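Local atomic coordinates of ORF98 PTP-2 (Cydia pomonella granulosis virus, PDB entry 6I28), a protein that probably removes phosphate groups from phosphotyrosine and phosphoserine or phosphothreonine in proteins, as a viral member of the dual-specificity phosphatase family. Residues Y117-T122 and E128-Y133. Numbering follows the deposited sequence.
Sequences YYIMRT and EQAFQY
Helices 110-123 and 127-137, successive and joined by a short connection, pack obliquely around Met120 and Ala130, whose CA atoms are 5.7 Å apart; the axes of the short segments approach to 8.9 Å, with 128° between their N-to-C directions. The Ala130 methyl points at the first helix and is met by two side chains. CG of Met120 presses on CB of Ala130 at 3.4 Å, tighter than a usual carbon contact. The CG2 methyl of Ile119 touches the same CB at 3.9 Å. Ile119 divides its two branches between two partners. CG2, anti to the backbone N, meets Ala130, while the extended CG1 arm carries CD1 to the Tyr133 ring, 4.2 Å from CD2. That methyl approaches the ring obliquely. Past CG, the Met120 chain bends at chi3 (52°), which turns CE away from Ala130, and the residue also packs on Tyr127 and on Leu150 of helix 144-151. On the first helix, Arg121 NH1 donates to Tyr117 OH at 3.0 Å, nearly in the guanidinium plane, and also forms a salt bridge with Glu83. In this dual-specificity phosphatase domain, helix 110-123 follows directly on the phosphate-binding P-loop with its HCxxGxxR signature, and helix 127-137 covers one side of it. The polar bonds of each segment are made within its own helix or to other parts of the chain, and none joins the two segments. These two helices therefore meet through apolar groups, and the small Ala130 side chain is consistent with their close backbone approach.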
ATOM      1  N   TYR A 117       1.001   6.173   2.356  1.00 17.90           N
ATOM      2  CA  TYR A 117       2.368   6.660   2.459  1.00 19.83           C
ATOM      3  C   TYR A 117       2.961   6.918   1.078  1.00 19.62           C
ATOM      4  O   TYR A 117       3.633   7.943   0.856  1.00 17.94           O
ATOM      5  CB  TYR A 117       3.240   5.636   3.180  1.00 21.65           C
ATOM      6  CG  TYR A 117       4.701   6.082   3.276  1.00 19.47           C
ATOM      7  CD1 TYR A 117       5.059   7.229   3.886  1.00 18.96           C
ATOM      8  CD2 TYR A 117       5.704   5.320   2.726  1.00 18.03           C
ATOM      9  CE1 TYR A 117       6.404   7.646   3.988  1.00 17.73           C
ATOM     10  CE2 TYR A 117       7.043   5.680   2.786  1.00 17.75           C
ATOM     11  CZ  TYR A 117       7.405   6.847   3.407  1.00 17.85           C
ATOM     12  OH  TYR A 117       8.728   7.253   3.496  1.00 16.44           O
ATOM     13  N   TYR A 118       2.730   6.003   0.130  1.00 15.80           N
ATOM     14  CA  TYR A 118       3.127   6.276  -1.227  1.00 18.98           C
ATOM     15  C   TYR A 118       2.576   7.574  -1.754  1.00 17.90           C
ATOM     16  O   TYR A 118       3.317   8.339  -2.372  1.00 18.13           O
ATOM     17  CB  TYR A 118       2.764   5.113  -2.153  1.00 20.34           C
ATOM     18  CG  TYR A 118       3.269   5.311  -3.537  1.00 21.41           C
ATOM     19  CD1 TYR A 118       4.589   4.996  -3.825  1.00 19.46           C
ATOM     20  CD2 TYR A 118       2.493   5.876  -4.559  1.00 23.92           C
ATOM     21  CE1 TYR A 118       5.112   5.187  -5.049  1.00 22.82           C
ATOM     22  CE2 TYR A 118       3.045   6.034  -5.855  1.00 24.20           C
ATOM     23  CZ  TYR A 118       4.370   5.711  -6.066  1.00 23.78           C
ATOM     24  OH  TYR A 118       5.000   5.865  -7.284  1.00 26.35           O
ATOM     25  N   ILE A 119       1.307   7.913  -1.437  1.00 18.13           N
ATOM     26  CA  ILE A 119       0.738   9.167  -1.919  1.00 21.21           C
ATOM     27  C   ILE A 119       1.287  10.374  -1.159  1.00 20.53           C
ATOM     28  O   ILE A 119       1.566  11.411  -1.764  1.00 18.40           O
ATOM     29  CB  ILE A 119      -0.806   9.028  -1.829  1.00 22.29           C
ATOM     30  CG1 ILE A 119      -1.300   8.003  -2.886  1.00 22.60           C
ATOM     31  CG2 ILE A 119      -1.522  10.383  -1.978  1.00 24.93           C
ATOM     32  CD1 ILE A 119      -2.775   7.772  -2.870  1.00 26.13           C
ATOM     33  N   MET A 120       1.468  10.248   0.171  1.00 19.98           N
ATOM     34  CA  MET A 120       2.107  11.285   0.955  1.00 21.01           C
ATOM     35  C   MET A 120       3.475  11.635   0.411  1.00 19.92           C
ATOM     36  O   MET A 120       3.787  12.806   0.205  1.00 22.55           O
ATOM     37  CB  MET A 120       2.259  10.849   2.417  1.00 22.59           C
ATOM     38  CG  MET A 120       1.002  10.623   3.168  1.00 23.95           C
ATOM     39  SD  MET A 120       1.306   9.897   4.781  1.00 27.73           S
ATOM     40  CE  MET A 120       2.515  11.022   5.449  1.00 40.57           C
ATOM     41  N   ARG A 121       4.253  10.634   0.037  1.00 19.00           N
ATOM     42  CA  ARG A 121       5.630  10.913  -0.284  1.00 18.72           C
ATOM     43  C   ARG A 121       5.837  11.324  -1.744  1.00 21.23           C
ATOM     44  O   ARG A 121       6.674  12.190  -2.035  1.00 21.41           O
ATOM     45  CB  ARG A 121       6.480   9.667   0.022  1.00 17.88           C
ATOM     46  CG  ARG A 121       7.941   9.838  -0.332  1.00 19.89           C
ATOM     47  CD  ARG A 121       8.778   8.792   0.377  1.00 22.11           C
ATOM     48  NE  ARG A 121      10.095   8.583  -0.217  1.00 22.34           N
ATOM     49  CZ  ARG A 121      11.018   7.746   0.280  1.00 23.44           C
ATOM     50  NH1 ARG A 121      10.789   7.071   1.386  1.00 21.40           N
ATOM     51  NH2 ARG A 121      12.177   7.591  -0.332  1.00 25.60           N
ATOM     52  N   THR A 122       5.079  10.756  -2.669  1.00 21.91           N
ATOM     53  CA  THR A 122       5.183  11.183  -4.054  1.00 23.41           C
ATOM     54  C   THR A 122       4.548  12.560  -4.272  1.00 23.90           C
ATOM     55  O   THR A 122       4.967  13.312  -5.164  1.00 26.94           O
ATOM     56  CB  THR A 122       4.545  10.152  -5.012  1.00 23.38           C
ATOM     57  OG1 THR A 122       3.152   9.910  -4.727  1.00 22.30           O
ATOM     58  CG2 THR A 122       5.352   8.798  -5.018  1.00 24.98           C
ATOM     59  N   GLU A 128      -3.256  13.559   6.783  1.00 37.95           N
ATOM     60  CA  GLU A 128      -4.697  13.801   6.708  1.00 39.77           C
ATOM     61  C   GLU A 128      -5.128  14.072   5.269  1.00 37.14           C
ATOM     62  O   GLU A 128      -6.166  13.591   4.832  1.00 36.26           O
ATOM     63  CB  GLU A 128      -5.094  14.958   7.622  1.00 47.46           C
ATOM     64  CG  GLU A 128      -5.663  14.491   8.992  1.00 54.87           C
ATOM     65  CD  GLU A 128      -6.972  13.720   8.859  1.00 60.52           C
ATOM     66  OE1 GLU A 128      -7.870  14.211   8.122  1.00 62.55           O
ATOM     67  OE2 GLU A 128      -7.098  12.624   9.481  1.00 63.88           O
ATOM     68  N   GLN A 129      -4.329  14.816   4.503  1.00 37.59           N
ATOM     69  CA  GLN A 129      -4.666  15.046   3.100  1.00 37.53           C
ATOM     70  C   GLN A 129      -4.620  13.747   2.291  1.00 35.40           C
ATOM     71  O   GLN A 129      -5.511  13.469   1.478  1.00 35.40           O
ATOM     72  CB  GLN A 129      -3.715  16.065   2.484  1.00 38.91           C
ATOM     73  CG  GLN A 129      -4.251  16.662   1.209  1.00 40.84           C
ATOM     74  CD  GLN A 129      -3.356  17.742   0.661  1.00 41.99           C
ATOM     75  OE1 GLN A 129      -2.647  18.418   1.404  1.00 43.26           O
ATOM     76  NE2 GLN A 129      -3.362  17.894  -0.655  1.00 42.63           N
ATOM     77  N   ALA A 130      -3.557  12.956   2.448  1.00 33.17           N
ATOM     78  CA  ALA A 130      -3.522  11.717   1.712  1.00 31.83           C
ATOM     79  C   ALA A 130      -4.605  10.756   2.170  1.00 30.51           C
ATOM     80  O   ALA A 130      -5.136   9.990   1.357  1.00 31.49           O
ATOM     81  CB  ALA A 130      -2.144  11.069   1.846  1.00 30.98           C
ATOM     82  N   PHE A 131      -4.891  10.713   3.474  1.00 27.98           N
ATOM     83  CA  PHE A 131      -5.886   9.785   3.968  1.00 28.89           C
ATOM     84  C   PHE A 131      -7.240  10.124   3.360  1.00 30.03           C
ATOM     85  O   PHE A 131      -7.952   9.255   2.868  1.00 28.94           O
ATOM     86  CB  PHE A 131      -5.929   9.811   5.494  1.00 29.71           C
ATOM     87  CG  PHE A 131      -7.192   9.226   6.065  1.00 31.09           C
ATOM     88  CD1 PHE A 131      -7.414   7.874   6.149  1.00 31.99           C
ATOM     89  CD2 PHE A 131      -8.176  10.070   6.534  1.00 33.09           C
ATOM     90  CE1 PHE A 131      -8.604   7.376   6.679  1.00 33.01           C
ATOM     91  CE2 PHE A 131      -9.369   9.576   7.052  1.00 34.24           C
ATOM     92  CZ  PHE A 131      -9.593   8.256   7.121  1.00 34.62           C
ATOM     93  N   GLN A 132      -7.633  11.399   3.404  1.00 32.61           N
ATOM     94  CA  GLN A 132      -8.915  11.749   2.805  1.00 37.91           C
ATOM     95  C   GLN A 132      -8.980  11.399   1.322  1.00 37.75           C
ATOM     96  O   GLN A 132     -10.017  10.913   0.856  1.00 38.81           O
ATOM     97  CB  GLN A 132      -9.233  13.235   3.035  1.00 42.87           C
ATOM     98  CG  GLN A 132      -9.305  13.633   4.526  1.00 48.11           C
ATOM     99  CD  GLN A 132     -10.597  13.153   5.242  1.00 51.64           C
ATOM    100  OE1 GLN A 132     -10.623  12.993   6.464  1.00 53.42           O
ATOM    101  NE2 GLN A 132     -11.644  12.899   4.471  1.00 52.84           N
ATOM    102  N   TYR A 133      -7.904  11.619   0.561  1.00 37.48           N
ATOM    103  CA  TYR A 133      -7.939  11.241  -0.852  1.00 37.74           C
ATOM    104  C   TYR A 133      -8.230   9.745  -0.996  1.00 33.61           C
ATOM    105  O   TYR A 133      -9.136   9.334  -1.741  1.00 34.63           O
ATOM    106  CB  TYR A 133      -6.629  11.613  -1.572  1.00 42.19           C
ATOM    107  CG  TYR A 133      -6.699  11.274  -3.057  1.00 46.43           C
ATOM    108  CD1 TYR A 133      -7.218  12.181  -3.986  1.00 48.70           C
ATOM    109  CD2 TYR A 133      -6.293  10.016  -3.525  1.00 49.67           C
ATOM    110  CE1 TYR A 133      -7.320  11.862  -5.337  1.00 51.51           C
ATOM    111  CE2 TYR A 133      -6.391   9.679  -4.880  1.00 52.19           C
ATOM    112  CZ  TYR A 133      -6.900  10.607  -5.781  1.00 54.12           C
ATOM    113  OH  TYR A 133      -7.000  10.262  -7.128  1.00 57.09           O
TER